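Local coordinates for MAGE domain-containing protein (Xenopus laevis, PDB 7DG2) that probably serves as the MAGE-family Nse3 subunit that, together with Nse1, shapes the Nse4 protein within the DNA-binding Smc5/6 complex, at residues 105-110 and 188-193; 17-22 and 36-41. All coordinates share one frame; numbering follows the deposited sequence.

Interaction 1 (105-110 and 188-193)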
loop_
_atom_site.group_PDB
_atom_site.type_symbol
_atom_site.label_atom_id
_atom_site.label_comp_id
_atom_site.label_asym_id
_atom_site.label_seq_id
_atom_site.Cartn_x
_atom_site.Cartn_y
_atom_site.Cartn_z
ATOM N N ILE B 105 -11.975 -5.994 18.234
ATOM C CA ILE B 105 -12.992 -5.042 18.682
ATOM C C ILE B 105 -14.348 -5.364 18.054
ATOM O O ILE B 105 -15.383 -5.378 18.735
ATOM C CB ILE B 105 -12.545 -3.600 18.366
ATOM C CG1 ILE B 105 -11.290 -3.246 19.162
ATOM C CG2 ILE B 105 -13.664 -2.608 18.653
ATOM C CD1 ILE B 105 -10.673 -1.909 18.735
ATOM N N LEU B 106 -14.370 -5.618 16.740
ATOM C CA LEU B 106 -15.630 -5.999 16.101
ATOM C C LEU B 106 -16.209 -7.252 16.743
ATOM O O LEU B 106 -17.432 -7.401 16.847
ATOM C CB LEU B 106 -15.422 -6.242 14.601
ATOM C CG LEU B 106 -15.058 -5.024 13.733
ATOM C CD1 LEU B 106 -14.739 -5.480 12.310
ATOM C CD2 LEU B 106 -16.195 -4.020 13.704
ATOM N N SER B 107 -15.337 -8.182 17.134
ATOM C CA SER B 107 -15.781 -9.424 17.753
ATOM C C SER B 107 -16.519 -9.149 19.053
ATOM O O SER B 107 -17.619 -9.668 19.270
ATOM C CB SER B 107 -14.591 -10.352 18.004
ATOM O OG SER B 107 -14.032 -10.822 16.781
ATOM N N LEU B 108 -15.931 -8.328 19.927
ATOM C CA LEU B 108 -16.575 -8.037 21.206
ATOM C C LEU B 108 -17.930 -7.381 20.988
ATOM O O LEU B 108 -18.935 -7.774 21.595
ATOM C CB LEU B 108 -15.670 -7.149 22.065
ATOM C CG LEU B 108 -16.270 -6.808 23.441
ATOM C CD1 LEU B 108 -16.419 -8.070 24.267
ATOM C CD2 LEU B 108 -15.441 -5.758 24.194
ATOM N N ILE B 109 -17.980 -6.398 20.092
ATOM C CA ILE B 109 -19.225 -5.684 19.831
ATOM C C ILE B 109 -20.306 -6.650 19.372
ATOM O O ILE B 109 -21.410 -6.684 19.921
ATOM C CB ILE B 109 -18.989 -4.575 18.793
ATOM C CG1 ILE B 109 -18.041 -3.506 19.338
ATOM C CG2 ILE B 109 -20.327 -3.995 18.321
ATOM C CD1 ILE B 109 -17.595 -2.519 18.264
ATOM N N PHE B 110 -20.002 -7.457 18.357
ATOM C CA PHE B 110 -20.996 -8.375 17.818
ATOM C C PHE B 110 -21.394 -9.434 18.843
ATOM O O PHE B 110 -22.585 -9.718 19.021
ATOM C CB PHE B 110 -20.448 -9.021 16.538
ATOM C CG PHE B 110 -21.165 -10.280 16.138
ATOM C CD1 PHE B 110 -22.494 -10.244 15.742
ATOM C CD2 PHE B 110 -20.504 -11.503 16.161
ATOM C CE1 PHE B 110 -23.165 -11.416 15.377
ATOM C CE2 PHE B 110 -21.161 -12.674 15.797
ATOM C CZ PHE B 110 -22.497 -12.625 15.402
ATOM N N GLU B 188 -17.288 -16.748 12.694
ATOM C CA GLU B 188 -16.383 -17.818 12.293
ATOM C C GLU B 188 -14.971 -17.571 12.803
ATOM O O GLU B 188 -14.277 -18.513 13.195
ATOM C CB GLU B 188 -16.404 -17.971 10.771
ATOM C CG GLU B 188 -17.686 -18.612 10.282
ATOM C CD GLU B 188 -17.855 -18.606 8.770
ATOM O OE1 GLU B 188 -16.969 -18.106 8.044
ATOM O OE2 GLU B 188 -18.898 -19.116 8.313
ATOM N N PHE B 189 -14.530 -16.311 12.810
ATOM C CA PHE B 189 -13.237 -15.970 13.381
ATOM C C PHE B 189 -13.212 -16.236 14.881
ATOM O O PHE B 189 -12.289 -16.875 15.394
ATOM C CB PHE B 189 -12.921 -14.499 13.092
ATOM C CG PHE B 189 -11.720 -13.984 13.823
ATOM C CD1 PHE B 189 -10.450 -14.129 13.281
ATOM C CD2 PHE B 189 -11.857 -13.347 15.052
ATOM C CE1 PHE B 189 -9.337 -13.651 13.956
ATOM C CE2 PHE B 189 -10.752 -12.877 15.731
ATOM C CZ PHE B 189 -9.489 -13.027 15.180
ATOM N N VAL B 190 -14.223 -15.739 15.597
ATOM C CA VAL B 190 -14.283 -15.940 17.045
ATOM C C VAL B 190 -14.274 -17.430 17.369
ATOM O O VAL B 190 -13.519 -17.894 18.237
ATOM C CB VAL B 190 -15.526 -15.237 17.616
ATOM C CG1 VAL B 190 -15.707 -15.572 19.092
ATOM C CG2 VAL B 190 -15.404 -13.734 17.415
ATOM N N SER B 191 -15.084 -18.203 16.639
ATOM C CA SER B 191 -15.141 -19.651 16.846
ATOM C C SER B 191 -13.788 -20.303 16.604
ATOM O O SER B 191 -13.360 -21.162 17.383
ATOM C CB SER B 191 -16.196 -20.271 15.929
ATOM O OG SER B 191 -17.459 -19.688 16.175
ATOM N N LYS B 192 -13.102 -19.914 15.526
ATOM C CA LYS B 192 -11.788 -20.481 15.232
ATOM C C LYS B 192 -10.787 -20.194 16.348
ATOM O O LYS B 192 -10.042 -21.085 16.776
ATOM C CB LYS B 192 -11.275 -19.939 13.897
ATOM C CG LYS B 192 -9.954 -20.565 13.450
ATOM C CD LYS B 192 -9.638 -20.194 12.010
ATOM C CE LYS B 192 -8.382 -20.891 11.525
ATOM N NZ LYS B 192 -8.143 -20.599 10.086
ATOM N N ILE B 193 -10.735 -18.946 16.815
ATOM C CA ILE B 193 -9.808 -18.587 17.884
ATOM C C ILE B 193 -10.051 -19.441 19.122
ATOM O O ILE B 193 -9.107 -19.871 19.794
ATOM C CB ILE B 193 -9.936 -17.084 18.201
ATOM C CG1 ILE B 193 -9.407 -16.261 17.022
ATOM C CG2 ILE B 193 -9.210 -16.734 19.489
ATOM C CD1 ILE B 193 -7.930 -16.487 16.741
#
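S107 meets the CG2 methyl of V190, which lies against both its CB and its hydroxyl. This is helix-to-helix packing in the MAGE protein, between helix 94-111, inside the MAGE homology domain, and helix 183-193 near the C-terminus. The backbones come close here: the CA atoms of S107 and V190 are 6.7 Å apart, a spacing that suits a small serine facing a valine. With OG anti to its own carbonyl carbon and beside the backbone N (chi1 -68°), the S107 hydroxyl can reach back to the backbone O of M103, one turn earlier, and hydrogen-bonds to it. A buried polar group is therefore satisfied within its own helix, and what it offers V190 is van der Waals contact. F189 reaches the same hydroxyl obliquely with its CD2, S107 OG to F189 CD2 3.8 Å. One face of the F189 ring carries CG1 of I193 from the next turn. Y61 of the Nse4 chain meets the ring edge-to-face, and F7 of Nse4 packs on V190. The contact thus lies beside the Nse4 interface. No hydrogen bond joins the two segments; the nearest approach is S107 OG to V190 CG2, 3.3 Å.

Interaction 2 (17-22 and 36-41)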
loop_
_atom_site.group_PDB
_atom_site.type_symbol
_atom_site.label_atom_id
_atom_site.label_comp_id
_atom_site.label_asym_id
_atom_site.label_seq_id
_atom_site.Cartn_x
_atom_site.Cartn_y
_atom_site.Cartn_z
ATOM N N VAL B 17 -11.272 6.979 -12.333
ATOM C CA VAL B 17 -10.635 5.777 -11.793
ATOM C C VAL B 17 -9.412 6.161 -10.974
ATOM O O VAL B 17 -9.217 5.678 -9.856
ATOM C CB VAL B 17 -10.271 4.795 -12.921
ATOM C CG1 VAL B 17 -9.456 3.611 -12.375
ATOM C CG2 VAL B 17 -11.533 4.305 -13.621
ATOM N N GLN B 18 -8.577 7.050 -11.516
ATOM C CA GLN B 18 -7.398 7.487 -10.767
ATOM C C GLN B 18 -7.799 8.110 -9.440
ATOM O O GLN B 18 -7.176 7.848 -8.404
ATOM C CB GLN B 18 -6.593 8.504 -11.569
ATOM C CG GLN B 18 -5.909 7.976 -12.793
ATOM C CD GLN B 18 -5.094 9.067 -13.452
ATOM O OE1 GLN B 18 -5.551 9.704 -14.408
ATOM N NE2 GLN B 18 -3.888 9.317 -12.922
ATOM N N TYR B 19 -8.828 8.959 -9.466
ATOM C CA TYR B 19 -9.279 9.633 -8.257
ATOM C C TYR B 19 -9.777 8.627 -7.230
ATOM O O TYR B 19 -9.463 8.735 -6.041
ATOM C CB TYR B 19 -10.383 10.623 -8.644
ATOM C CG TYR B 19 -10.963 11.449 -7.536
ATOM C CD1 TYR B 19 -10.356 12.633 -7.145
ATOM C CD2 TYR B 19 -12.152 11.087 -6.923
ATOM C CE1 TYR B 19 -10.914 13.418 -6.164
ATOM C CE2 TYR B 19 -12.704 11.862 -5.933
ATOM C CZ TYR B 19 -12.082 13.022 -5.555
ATOM O OH TYR B 19 -12.627 13.812 -4.564
ATOM N N LEU B 20 -10.554 7.629 -7.673
ATOM C CA LEU B 20 -11.053 6.626 -6.731
ATOM C C LEU B 20 -9.908 5.869 -6.057
ATOM O O LEU B 20 -9.927 5.642 -4.837
ATOM C CB LEU B 20 -11.989 5.663 -7.466
ATOM C CG LEU B 20 -13.337 6.322 -7.773
ATOM C CD1 LEU B 20 -14.104 5.477 -8.771
ATOM C CD2 LEU B 20 -14.148 6.486 -6.483
ATOM N N LEU B 21 -8.905 5.460 -6.833
ATOM C CA LEU B 21 -7.760 4.766 -6.248
ATOM C C LEU B 21 -7.026 5.656 -5.252
ATOM O O LEU B 21 -6.709 5.233 -4.130
ATOM C CB LEU B 21 -6.809 4.317 -7.357
ATOM C CG LEU B 21 -7.373 3.263 -8.294
ATOM C CD1 LEU B 21 -6.376 3.042 -9.446
ATOM C CD2 LEU B 21 -7.606 1.962 -7.526
ATOM N N ILE B 22 -6.773 6.907 -5.637
ATOM C CA ILE B 22 -5.964 7.774 -4.788
ATOM C C ILE B 22 -6.728 8.158 -3.529
ATOM O O ILE B 22 -6.167 8.179 -2.426
ATOM C CB ILE B 22 -5.496 8.996 -5.596
ATOM C CG1 ILE B 22 -4.461 8.506 -6.623
ATOM C CG2 ILE B 22 -4.965 10.076 -4.644
ATOM C CD1 ILE B 22 -4.169 9.467 -7.755
ATOM N N VAL B 36 -18.011 14.158 -8.601
ATOM C CA VAL B 36 -18.647 14.938 -9.660
ATOM C C VAL B 36 -18.055 16.344 -9.734
ATOM O O VAL B 36 -17.751 16.848 -10.823
ATOM C CB VAL B 36 -20.166 14.961 -9.442
ATOM C CG1 VAL B 36 -20.837 15.846 -10.497
ATOM C CG2 VAL B 36 -20.701 13.519 -9.509
ATOM N N ARG B 37 -17.854 16.978 -8.581
ATOM C CA ARG B 37 -17.395 18.367 -8.538
ATOM C C ARG B 37 -15.921 18.486 -8.904
ATOM O O ARG B 37 -15.542 19.334 -9.722
ATOM C CB ARG B 37 -17.651 18.947 -7.141
ATOM C CG ARG B 37 -16.961 20.274 -6.825
ATOM C CD ARG B 37 -17.521 20.812 -5.507
ATOM N NE ARG B 37 -16.600 20.810 -4.369
ATOM C CZ ARG B 37 -16.020 19.737 -3.823
ATOM N NH1 ARG B 37 -15.229 19.889 -2.769
ATOM N NH2 ARG B 37 -16.188 18.520 -4.324
ATOM N N SER B 38 -15.078 17.635 -8.322
ATOM C CA SER B 38 -13.633 17.779 -8.454
ATOM C C SER B 38 -13.072 17.153 -9.711
ATOM O O SER B 38 -12.006 17.575 -10.174
ATOM C CB SER B 38 -12.920 17.168 -7.243
ATOM O OG SER B 38 -13.210 17.910 -6.069
ATOM N N VAL B 39 -13.715 16.120 -10.255
ATOM C CA VAL B 39 -13.205 15.430 -11.430
ATOM C C VAL B 39 -14.108 15.627 -12.647
ATOM O O VAL B 39 -13.632 15.969 -13.731
ATOM C CB VAL B 39 -12.996 13.927 -11.132
ATOM C CG1 VAL B 39 -12.336 13.250 -12.310
ATOM C CG2 VAL B 39 -12.155 13.767 -9.883
ATOM N N ILE B 40 -15.406 15.350 -12.508
ATOM C CA ILE B 40 -16.235 15.283 -13.709
ATOM C C ILE B 40 -16.514 16.676 -14.264
ATOM O O ILE B 40 -16.574 16.861 -15.490
ATOM C CB ILE B 40 -17.513 14.478 -13.396
ATOM C CG1 ILE B 40 -17.079 13.026 -13.095
ATOM C CG2 ILE B 40 -18.496 14.520 -14.568
ATOM C CD1 ILE B 40 -18.220 12.042 -12.869
ATOM N N LYS B 41 -16.645 17.672 -13.388
ATOM C CA LYS B 41 -16.665 19.082 -13.768
ATOM C C LYS B 41 -17.722 19.365 -14.834
ATOM O O LYS B 41 -18.911 19.134 -14.592
ATOM C CB LYS B 41 -15.269 19.516 -14.215
ATOM C CG LYS B 41 -14.255 19.544 -13.068
ATOM C CD LYS B 41 -12.825 19.618 -13.610
ATOM C CE LYS B 41 -11.824 19.868 -12.500
ATOM N NZ LYS B 41 -10.451 20.040 -13.058
HETATM O O HOH W 1 -11.526 16.123 -3.966
#
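With CG anti to the backbone N (chi1 -179°), the Y19 side chain extends from helix 6-23 toward helix 32-40. V39 has CG1 anti to its own N (chi1 -174°), and this turns its other methyl, CG2, onto the Y19 ring. The result is a CH-pi contact over one face. V39 CG2 lies 3.7 Å from the centroid of the Y19 ring and 24° off its normal. It sits toward the CG-CD1 side, 3.5 Å from Y19 CD1. The hydroxyl end is tied differently. A water at the ring edge, in its plane, is 2.6 Å from Y19 OH and bridges on to S38 OG at 3.2 Å. Replacing Y19 with an alanine would probably leave the V39 methyl without its aromatic face and the water without its closer partner. The helix of V39 widens into a pi-type turn, in which K41 N bonds to V36 O, and K41 then leaves helical geometry with positive phi. Around the contact, Y19 also packs on I30 of strand 30-31 and on D34 and I35. M90 of the Nse1 chain touches it too. Helix 47-62 lies against both segments, with A54 meeting V17 and I50 meeting I40.

In the fold
The two contacts come in series along the chain: interaction 2 closes before interaction 1 opens. Their centres are 36 Å apart, on opposite sides of the chain's centre, and their nearest atoms are about 21 Å from each other. They share no helix or strand. Interaction 2 joins helices 6-23 and 32-40, next to the sheet of strands 30-31, 75-80 and 64-70. Interaction 1 joins helices 94-111 and 183-193, next to the second sheet, of strands 116-117, 169-173 and 156-160. This arrangement fits the two winged-helix halves of a MAGE domain. Nse4 packs near both contacts, and Nse1 packs on interaction 2, consistent with a subunit that helps shape Nse4.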